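Saframycin Mx1 synthetase B (Legionella pneumophila subsp. pneumophila, PDB 3KXW) belongs to the ANL superfamily of AMP-binding enzymes and is modelled with 5'-O-[(S)-(dodecanoyloxy)(hydroxy)phosphoryl]adenosine bound in a pocket. Local coordinates at residues Ser163-Asn167 against Val187-Asn191; Ile211-Leu215 against Trp252-Ile256; Lys488-Ile494 against Arg557-Arg562. All coordinates share one frame; numbering follows the deposited sequence.

Contact 1: residues Ser163-Asn167 against Val187-Asn191; sequences SIKSN and VSHHN
The backbones of S166 and H190 come within 4.7 Å of each other at their CA atoms, and N167 lies next to S188. Segment 163-167 has no regular secondary structure here, whereas 187-191 passes straight from strand 184-188 into helix 189-202. One backbone bond joins them: H190 N donates to S166 O at 2.9 Å, moderately bent at 147°. H189 N is also near S166 O but at a poor angle; H189 has its own backbone hydrogen bond with D168, so the S166 carbonyl serves the second residue of the helix rather than the first.

S188 is the N-cap of that helix. Its OG accepts from N191 N at 2.9 Å with an N-H...O angle of 159°, a bond made possible by a chi1 of 71° that turns OG back over its own main chain. The loop carbonyl of S166 and the hydroxyl of S188 thus take up two N-H groups of the first helical turn, H190 and N191, which such a turn cannot bond within itself. Strand 184-188, which ends at this cap, pairs antiparallel with strand 169-174 in a two-stranded sheet, and D168, just ahead of the latter, accepts from K165 N through OD2. A water lies between cap and loop, donating to N167 OD1 at 2.7 Å and approaching S188 OG at a short 2.5 Å, with the direction of that bond open.

Among the side chains, I164 lays its CG2 methyl over one face of the H189 imidazole, 3.6 Å from the ring centroid and displaced toward the rim beside CD2, a CH-pi contact. The methyl stands anti to the backbone N of I164, and the two side chains are roughly perpendicular. S166 CB meets H190 CB at 3.8 Å, beside the bonded carbonyl.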
loop_
_atom_site.group_PDB
_atom_site.type_symbol
_atom_site.label_atom_id
_atom_site.label_comp_id
_atom_site.label_asym_id
_atom_site.label_seq_id
_atom_site.Cartn_x
_atom_site.Cartn_y
_atom_site.Cartn_z
ATOM N N SER A 163 4.577 2.513 30.888
ATOM C CA SER A 163 3.568 1.470 31.095
ATOM C C SER A 163 2.586 1.448 29.941
ATOM O O SER A 163 1.564 2.111 29.988
ATOM C CB SER A 163 2.814 1.658 32.412
ATOM O OG SER A 163 3.484 0.970 33.452
ATOM N N ILE A 164 2.916 0.695 28.901
ATOM C CA ILE A 164 2.047 0.584 27.741
ATOM C C ILE A 164 0.843 -0.284 28.040
ATOM O O ILE A 164 0.990 -1.392 28.550
ATOM C CB ILE A 164 2.799 -0.021 26.547
ATOM C CG1 ILE A 164 3.999 0.846 26.216
ATOM C CG2 ILE A 164 1.881 -0.091 25.353
ATOM C CD1 ILE A 164 4.889 0.254 25.100
ATOM N N LYS A 165 -0.346 0.244 27.758
ATOM C CA LYS A 165 -1.583 -0.508 27.875
ATOM C C LYS A 165 -2.089 -0.930 26.498
ATOM O O LYS A 165 -1.844 -0.244 25.496
ATOM C CB LYS A 165 -2.650 0.317 28.572
ATOM C CG LYS A 165 -2.275 0.736 29.993
ATOM C CD LYS A 165 -3.374 1.590 30.593
ATOM C CE LYS A 165 -4.593 0.746 30.988
ATOM N NZ LYS A 165 -4.242 -0.418 31.860
ATOM N N SER A 166 -2.800 -2.049 26.470
ATOM C CA SER A 166 -3.335 -2.607 25.230
ATOM C C SER A 166 -4.019 -1.581 24.358
ATOM O O SER A 166 -3.809 -1.537 23.137
ATOM C CB SER A 166 -4.335 -3.734 25.532
ATOM O OG SER A 166 -3.667 -4.892 25.940
ATOM N N ASN A 167 -4.867 -0.769 24.973
ATOM C CA ASN A 167 -5.677 0.153 24.194
ATOM C C ASN A 167 -4.979 1.447 23.812
ATOM O O ASN A 167 -5.523 2.230 23.050
ATOM C CB ASN A 167 -6.989 0.446 24.909
ATOM C CG ASN A 167 -7.988 -0.658 24.730
ATOM O OD1 ASN A 167 -8.005 -1.337 23.690
ATOM N ND2 ASN A 167 -8.836 -0.851 25.730
ATOM N N VAL A 187 -4.085 3.137 15.331
ATOM C CA VAL A 187 -3.878 1.700 15.569
ATOM C C VAL A 187 -3.323 1.478 16.965
ATOM O O VAL A 187 -2.227 1.944 17.289
ATOM C CB VAL A 187 -2.912 1.107 14.522
ATOM C CG1 VAL A 187 -2.767 -0.417 14.700
ATOM C CG2 VAL A 187 -3.436 1.432 13.146
ATOM N N SER A 188 -4.093 0.796 17.810
ATOM C CA SER A 188 -3.653 0.564 19.189
ATOM C C SER A 188 -2.639 -0.570 19.238
ATOM O O SER A 188 -2.477 -1.301 18.272
ATOM C CB SER A 188 -4.855 0.235 20.099
ATOM O OG SER A 188 -5.357 -1.056 19.810
ATOM N N HIS A 189 -1.943 -0.700 20.367
ATOM C CA HIS A 189 -1.035 -1.814 20.550
ATOM C C HIS A 189 -1.750 -3.163 20.439
ATOM O O HIS A 189 -1.193 -4.120 19.894
ATOM C CB HIS A 189 -0.287 -1.677 21.885
ATOM C CG HIS A 189 0.843 -0.700 21.823
ATOM N ND1 HIS A 189 2.052 -1.016 21.248
ATOM C CD2 HIS A 189 0.945 0.587 22.239
ATOM C CE1 HIS A 189 2.854 0.034 21.305
ATOM N NE2 HIS A 189 2.210 1.019 21.905
ATOM N N HIS A 190 -2.974 -3.230 20.955
ATOM C CA HIS A 190 -3.796 -4.445 20.889
ATOM C C HIS A 190 -4.251 -4.705 19.436
ATOM O O HIS A 190 -4.242 -5.849 18.974
ATOM C CB HIS A 190 -4.991 -4.323 21.865
ATOM C CG HIS A 190 -5.798 -5.578 22.044
ATOM N ND1 HIS A 190 -5.300 -6.711 22.649
ATOM C CD2 HIS A 190 -7.098 -5.844 21.773
ATOM C CE1 HIS A 190 -6.239 -7.642 22.692
ATOM N NE2 HIS A 190 -7.339 -7.142 22.162
ATOM N N ASN A 191 -4.623 -3.649 18.717
ATOM C CA ASN A 191 -5.017 -3.804 17.307
ATOM C C ASN A 191 -3.889 -4.445 16.522
ATOM O O ASN A 191 -4.099 -5.351 15.735
ATOM C CB ASN A 191 -5.261 -2.438 16.640
ATOM C CG ASN A 191 -6.570 -1.783 17.053
ATOM O OD1 ASN A 191 -7.568 -2.454 17.379
ATOM N ND2 ASN A 191 -6.584 -0.459 16.988
HETATM O O HOH W 1 -7.492 -1.520 21.092
#

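Contact 2: residues Ile211-Leu215 against Trp252-Ile256; sequences IFSWL and WLKHI
W214 drives the N-H corner of its indole into the face of W252: NE1 stands 3.2 Å above that ring system, over its centre, and the five-membered rings are turned 84° apart. This is an edge-to-face (T-shaped) pair, in which the N-H edge of one tryptophan meets the pi cloud of the other. W214 reaches it with a chi1 of 54°, which folds the indole over its own backbone. The W252 indole has its own polar atom engaged elsewhere, NE1 being hydrogen-bonded to S264 OG.

Strand 211-213 and helix 252-256 run nearly antiparallel, their axes 9.3 Å apart. Strand 210-213 lies parallel to strand 236-239, and F212 also has a backbone hydrogen bond with I263. The F212 side chain points to the helix and touches three of its residues: CD2 meets W252 CD1 at 3.6 Å, rim to rim, CE1 touches H255 CB at 3.4 Å, and CB packs against I256 CG1 at 4.3 Å. F212, W214, W252 and H255 form an aromatic cluster that F245 extends by stacking on W214. At the end of the strand, S213 OG accepts from L215 N at 3.0 Å, an ST turn. The F212 side chain lies about 10 Å from the bound 5'-O-[(S)-(dodecanoyloxy)(hydroxy)phosphoryl]adenosine.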
loop_
_atom_site.group_PDB
_atom_site.type_symbol
_atom_site.label_atom_id
_atom_site.label_comp_id
_atom_site.label_asym_id
_atom_site.label_seq_id
_atom_site.Cartn_x
_atom_site.Cartn_y
_atom_site.Cartn_z
ATOM N N ILE A 211 10.411 -13.300 4.179
ATOM C CA ILE A 211 9.588 -12.357 3.447
ATOM C C ILE A 211 10.445 -11.419 2.619
ATOM O O ILE A 211 11.446 -10.893 3.108
ATOM C CB ILE A 211 8.694 -11.554 4.412
ATOM C CG1 ILE A 211 7.747 -12.506 5.166
ATOM C CG2 ILE A 211 7.953 -10.446 3.661
ATOM C CD1 ILE A 211 6.885 -11.806 6.236
ATOM N N PHE A 212 10.077 -11.209 1.363
ATOM C CA PHE A 212 10.721 -10.146 0.597
ATOM C C PHE A 212 9.707 -9.035 0.330
ATOM O O PHE A 212 8.540 -9.315 0.061
ATOM C CB PHE A 212 11.321 -10.639 -0.725
ATOM C CG PHE A 212 12.070 -9.574 -1.431
ATOM C CD1 PHE A 212 13.419 -9.366 -1.149
ATOM C CD2 PHE A 212 11.410 -8.666 -2.260
ATOM C CE1 PHE A 212 14.105 -8.322 -1.750
ATOM C CE2 PHE A 212 12.097 -7.625 -2.846
ATOM C CZ PHE A 212 13.452 -7.444 -2.591
ATOM N N SER A 213 10.136 -7.787 0.414
ATOM C CA SER A 213 9.227 -6.702 0.097
ATOM C C SER A 213 9.905 -5.518 -0.547
ATOM O O SER A 213 10.952 -5.090 -0.085
ATOM C CB SER A 213 8.509 -6.248 1.358
ATOM O OG SER A 213 7.547 -5.244 1.060
ATOM N N TRP A 214 9.305 -4.982 -1.608
ATOM C CA TRP A 214 9.692 -3.644 -2.094
ATOM C C TRP A 214 8.617 -2.615 -1.754
ATOM O O TRP A 214 8.728 -1.457 -2.159
ATOM C CB TRP A 214 9.923 -3.625 -3.620
ATOM C CG TRP A 214 8.733 -4.161 -4.406
ATOM C CD1 TRP A 214 8.578 -5.429 -4.866
ATOM C CD2 TRP A 214 7.555 -3.440 -4.806
ATOM N NE1 TRP A 214 7.370 -5.557 -5.520
ATOM C CE2 TRP A 214 6.725 -4.348 -5.496
ATOM C CE3 TRP A 214 7.123 -2.121 -4.650
ATOM C CZ2 TRP A 214 5.486 -3.990 -6.016
ATOM C CZ3 TRP A 214 5.886 -1.754 -5.184
ATOM C CH2 TRP A 214 5.078 -2.688 -5.853
ATOM N N LEU A 215 7.584 -3.036 -1.028
ATOM C CA LEU A 215 6.385 -2.199 -0.820
ATOM C C LEU A 215 6.632 -0.952 0.008
ATOM O O LEU A 215 7.452 -0.952 0.913
ATOM C CB LEU A 215 5.249 -3.012 -0.197
ATOM C CG LEU A 215 4.747 -4.245 -0.954
ATOM C CD1 LEU A 215 3.645 -4.949 -0.147
ATOM C CD2 LEU A 215 4.267 -3.899 -2.391
ATOM N N TRP A 252 13.001 -7.582 -8.311
ATOM C CA TRP A 252 12.105 -8.261 -7.368
ATOM C C TRP A 252 12.261 -9.783 -7.460
ATOM O O TRP A 252 12.377 -10.479 -6.450
ATOM C CB TRP A 252 10.656 -7.889 -7.670
ATOM C CG TRP A 252 9.607 -8.408 -6.691
ATOM C CD1 TRP A 252 9.807 -8.866 -5.424
ATOM C CD2 TRP A 252 8.194 -8.434 -6.911
ATOM N NE1 TRP A 252 8.600 -9.201 -4.844
ATOM C CE2 TRP A 252 7.593 -8.932 -5.733
ATOM C CE3 TRP A 252 7.373 -8.066 -7.988
ATOM C CZ2 TRP A 252 6.203 -9.091 -5.603
ATOM C CZ3 TRP A 252 5.984 -8.242 -7.866
ATOM C CH2 TRP A 252 5.415 -8.748 -6.674
ATOM N N LEU A 253 12.240 -10.294 -8.678
ATOM C CA LEU A 253 12.266 -11.741 -8.897
ATOM C C LEU A 253 13.679 -12.300 -8.714
ATOM O O LEU A 253 13.853 -13.417 -8.224
ATOM C CB LEU A 253 11.675 -12.094 -10.269
ATOM C CG LEU A 253 10.343 -11.407 -10.590
ATOM C CD1 LEU A 253 9.872 -11.867 -11.972
ATOM C CD2 LEU A 253 9.253 -11.691 -9.547
ATOM N N LYS A 254 14.689 -11.519 -9.089
ATOM C CA LYS A 254 16.081 -11.872 -8.765
ATOM C C LYS A 254 16.322 -12.011 -7.259
ATOM O O LYS A 254 16.957 -12.979 -6.798
ATOM C CB LYS A 254 17.065 -10.847 -9.321
ATOM C CG LYS A 254 17.354 -11.011 -10.793
ATOM C CD LYS A 254 18.566 -10.133 -11.170
ATOM C CE LYS A 254 18.979 -10.310 -12.628
ATOM N NZ LYS A 254 20.127 -9.413 -12.998
ATOM N N HIS A 255 15.836 -11.055 -6.481
ATOM C CA HIS A 255 16.015 -11.164 -5.028
ATOM C C HIS A 255 15.230 -12.314 -4.419
ATOM O O HIS A 255 15.724 -12.973 -3.507
ATOM C CB HIS A 255 15.705 -9.850 -4.318
ATOM C CG HIS A 255 16.719 -8.794 -4.597
ATOM N ND1 HIS A 255 16.411 -7.457 -4.700
ATOM C CD2 HIS A 255 18.048 -8.895 -4.832
ATOM C CE1 HIS A 255 17.512 -6.773 -4.959
ATOM N NE2 HIS A 255 18.517 -7.621 -5.041
ATOM N N ILE A 256 14.014 -12.550 -4.908
ATOM C CA ILE A 256 13.230 -13.664 -4.413
ATOM C C ILE A 256 14.038 -14.925 -4.646
ATOM O O ILE A 256 14.082 -15.832 -3.793
ATOM C CB ILE A 256 11.849 -13.751 -5.118
ATOM C CG1 ILE A 256 10.896 -12.673 -4.539
ATOM C CG2 ILE A 256 11.263 -15.153 -4.994
ATOM C CD1 ILE A 256 9.528 -12.552 -5.302
#

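Contact 3: residues Lys488-Ile494 against Arg557-Arg562; sequences KCAAFVI and RRNFCR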
loop_
_atom_site.group_PDB
_atom_site.type_symbol
_atom_site.label_atom_id
_atom_site.label_comp_id
_atom_site.label_asym_id
_atom_site.label_seq_id
_atom_site.Cartn_x
_atom_site.Cartn_y
_atom_site.Cartn_z
ATOM N N LYS A 488 1.257 19.788 -24.201
ATOM C CA LYS A 488 0.248 19.723 -23.150
ATOM C C LYS A 488 -0.108 18.291 -22.735
ATOM O O LYS A 488 0.172 17.324 -23.447
ATOM C CB LYS A 488 -1.009 20.494 -23.574
ATOM C CG LYS A 488 -0.789 22.008 -23.679
ATOM C CD LYS A 488 -0.259 22.550 -22.371
ATOM C CE LYS A 488 -0.373 24.052 -22.324
ATOM N NZ LYS A 488 0.230 24.651 -23.551
ATOM N N CYS A 489 -0.734 18.157 -21.572
ATOM C CA CYS A 489 -1.105 16.838 -21.087
ATOM C C CYS A 489 -2.454 16.876 -20.359
ATOM O O CYS A 489 -2.948 17.936 -19.976
ATOM C CB CYS A 489 -0.026 16.283 -20.145
ATOM S SG CYS A 489 0.019 17.049 -18.484
ATOM N N ALA A 490 -3.024 15.705 -20.154
ATOM C CA ALA A 490 -4.285 15.596 -19.453
ATOM C C ALA A 490 -4.315 14.229 -18.783
ATOM O O ALA A 490 -3.764 13.275 -19.311
ATOM C CB ALA A 490 -5.445 15.752 -20.417
ATOM N N ALA A 491 -4.916 14.165 -17.599
ATOM C CA ALA A 491 -5.060 12.907 -16.868
ATOM C C ALA A 491 -6.514 12.754 -16.457
ATOM O O ALA A 491 -7.148 13.717 -16.083
ATOM C CB ALA A 491 -4.176 12.908 -15.638
ATOM N N PHE A 492 -7.025 11.534 -16.512
ATOM C CA PHE A 492 -8.409 11.297 -16.156
ATOM C C PHE A 492 -8.615 9.819 -15.989
ATOM O O PHE A 492 -7.810 9.016 -16.459
ATOM C CB PHE A 492 -9.357 11.848 -17.223
ATOM C CG PHE A 492 -9.014 11.436 -18.621
ATOM C CD1 PHE A 492 -9.604 10.320 -19.201
ATOM C CD2 PHE A 492 -8.088 12.146 -19.358
ATOM C CE1 PHE A 492 -9.283 9.929 -20.493
ATOM C CE2 PHE A 492 -7.761 11.756 -20.655
ATOM C CZ PHE A 492 -8.366 10.654 -21.222
ATOM N N VAL A 493 -9.724 9.458 -15.359
ATOM C CA VAL A 493 -10.060 8.052 -15.183
ATOM C C VAL A 493 -11.224 7.656 -16.061
ATOM O O VAL A 493 -12.241 8.359 -16.129
ATOM C CB VAL A 493 -10.428 7.749 -13.721
ATOM C CG1 VAL A 493 -10.802 6.265 -13.560
ATOM C CG2 VAL A 493 -9.273 8.095 -12.829
ATOM N N ILE A 494 -11.062 6.518 -16.728
ATOM C CA ILE A 494 -12.061 5.957 -17.624
ATOM C C ILE A 494 -12.631 4.719 -16.972
ATOM O O ILE A 494 -11.872 3.919 -16.430
ATOM C CB ILE A 494 -11.389 5.536 -18.946
ATOM C CG1 ILE A 494 -10.865 6.778 -19.655
ATOM C CG2 ILE A 494 -12.340 4.764 -19.841
ATOM C CD1 ILE A 494 -11.859 7.902 -19.646
ATOM N N ARG A 557 -9.503 20.998 -21.437
ATOM C CA ARG A 557 -8.506 20.179 -22.119
ATOM C C ARG A 557 -8.761 18.700 -21.833
ATOM O O ARG A 557 -8.714 17.852 -22.722
ATOM C CB ARG A 557 -7.109 20.584 -21.632
ATOM C CG ARG A 557 -5.957 20.085 -22.488
ATOM C CD ARG A 557 -4.617 20.575 -21.956
ATOM N NE ARG A 557 -4.452 22.009 -22.140
ATOM C CZ ARG A 557 -4.376 22.889 -21.146
ATOM N NH1 ARG A 557 -4.435 22.478 -19.883
ATOM N NH2 ARG A 557 -4.231 24.179 -21.411
ATOM N N ARG A 558 -9.011 18.412 -20.564
ATOM C CA ARG A 558 -9.240 17.059 -20.071
ATOM C C ARG A 558 -10.502 16.464 -20.687
ATOM O O ARG A 558 -10.525 15.297 -21.097
ATOM C CB ARG A 558 -9.400 17.156 -18.553
ATOM C CG ARG A 558 -9.374 15.893 -17.797
ATOM C CD ARG A 558 -9.293 16.193 -16.295
ATOM N NE ARG A 558 -8.290 17.204 -15.970
ATOM C CZ ARG A 558 -8.536 18.285 -15.237
ATOM N NH1 ARG A 558 -9.743 18.484 -14.740
ATOM N NH2 ARG A 558 -7.569 19.152 -14.966
ATOM N N ASN A 559 -11.559 17.266 -20.762
ATOM C CA ASN A 559 -12.806 16.801 -21.375
ATOM C C ASN A 559 -12.668 16.507 -22.861
ATOM O O ASN A 559 -13.272 15.573 -23.373
ATOM C CB ASN A 559 -13.939 17.797 -21.134
ATOM C CG ASN A 559 -14.343 17.862 -19.679
ATOM O OD1 ASN A 559 -14.074 16.935 -18.913
ATOM N ND2 ASN A 559 -14.973 18.972 -19.278
ATOM N N PHE A 560 -11.857 17.305 -23.545
ATOM C CA PHE A 560 -11.590 17.075 -24.964
ATOM C C PHE A 560 -10.919 15.720 -25.170
ATOM O O PHE A 560 -11.334 14.940 -26.028
ATOM C CB PHE A 560 -10.721 18.196 -25.547
ATOM C CG PHE A 560 -10.188 17.892 -26.924
ATOM C CD1 PHE A 560 -10.828 18.378 -28.055
ATOM C CD2 PHE A 560 -9.055 17.109 -27.087
ATOM C CE1 PHE A 560 -10.342 18.094 -29.330
ATOM C CE2 PHE A 560 -8.571 16.812 -28.356
ATOM C CZ PHE A 560 -9.218 17.306 -29.476
ATOM N N CYS A 561 -9.892 15.442 -24.364
ATOM C CA CYS A 561 -9.127 14.206 -24.489
ATOM C C CYS A 561 -9.980 12.999 -24.149
ATOM O O CYS A 561 -9.902 11.951 -24.794
ATOM C CB CYS A 561 -7.917 14.222 -23.547
ATOM S SG CYS A 561 -6.642 15.438 -23.950
ATOM N N ARG A 562 -10.776 13.131 -23.100
ATOM C CA ARG A 562 -11.655 12.040 -22.712
ATOM C C ARG A 562 -12.645 11.736 -23.839
ATOM O O ARG A 562 -12.873 10.577 -24.175
ATOM C CB ARG A 562 -12.384 12.384 -21.420
ATOM C CG ARG A 562 -13.437 11.385 -21.024
ATOM C CD ARG A 562 -14.320 11.979 -19.928
ATOM N NE ARG A 562 -13.697 11.922 -18.606
ATOM C CZ ARG A 562 -13.634 10.821 -17.858
ATOM N NH1 ARG A 562 -14.136 9.676 -18.321
ATOM N NH2 ARG A 562 -13.063 10.858 -16.658
#
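R562 leaves the helix with CG anti to its backbone N and bends at chi3, -79°, which carries the guanidinium across F492 to the carbonyl of V493. F492 answers from the strand with its ring folded over its own main chain by chi1, lying beneath the R562 stem. R562 CB sits over one face of that ring, 4.2 Å from its centroid and toward the rim, a CH-pi contact. The guanidinium plane is turned 51° from the ring.

V493 O is gripped by both terminal nitrogens of R562. NH2 donates at 2.7 Å, with the oxygen somewhat out of the guanidinium plane; NH1 adds a weak bond at 3.2 Å. I494 CD1 approaches the same group, 3.2 Å from R562 NH1, the two side chains lying alongside and pointing opposite ways. Nearer the start of the strand the contact is apolar. A490 CB meets C561 SG at 3.7 Å, and C561 CB touches F492 CE2 at 3.8 Å; the small alanine side chain agrees with the close backbone approach of A490 and R558. At the very start of the segment the aliphatic stems of K488 and R557 lie crosswise, K488 CB being 4.0 Å from R557 CD.

The axes of the short segments 557-562 and 488-494 pass at 70° and 7.8 Å. R558 CD touches A491 O, while R558 NE forms a salt bridge to E474 of helix 469-479, whose carboxylate also accepts from A491 N. Strand 486-496 edges the mixed four-stranded sheet of the C-terminal domain, paired with strand 499-508; helix 554-567 packs on the face carrying A490 and F492, and helix 469-479 meets C489 and A491.

From the N terminus, the three contacts follow in series, none nesting or crossing. Contact 1 closes a short loop, with 19 residues between its segments, that contains most of the hairpin of strands 169-174 and 184-188. Helix 189-202 then leads to strand 210-213, where contact 2 opens; its 36 intervening residues bring helix 250-259 back against that strand. Both belong to the N-terminal AMP-binding part of the chain, their centres about 31 Å apart. Contact 3 lies in the C-terminal part and spans the longest loop, 62 residues, joining an edge strand to helix 554-567. Its centre is about 46 Å from that of contact 1, across the chain's centre, and about 35 Å from that of contact 2.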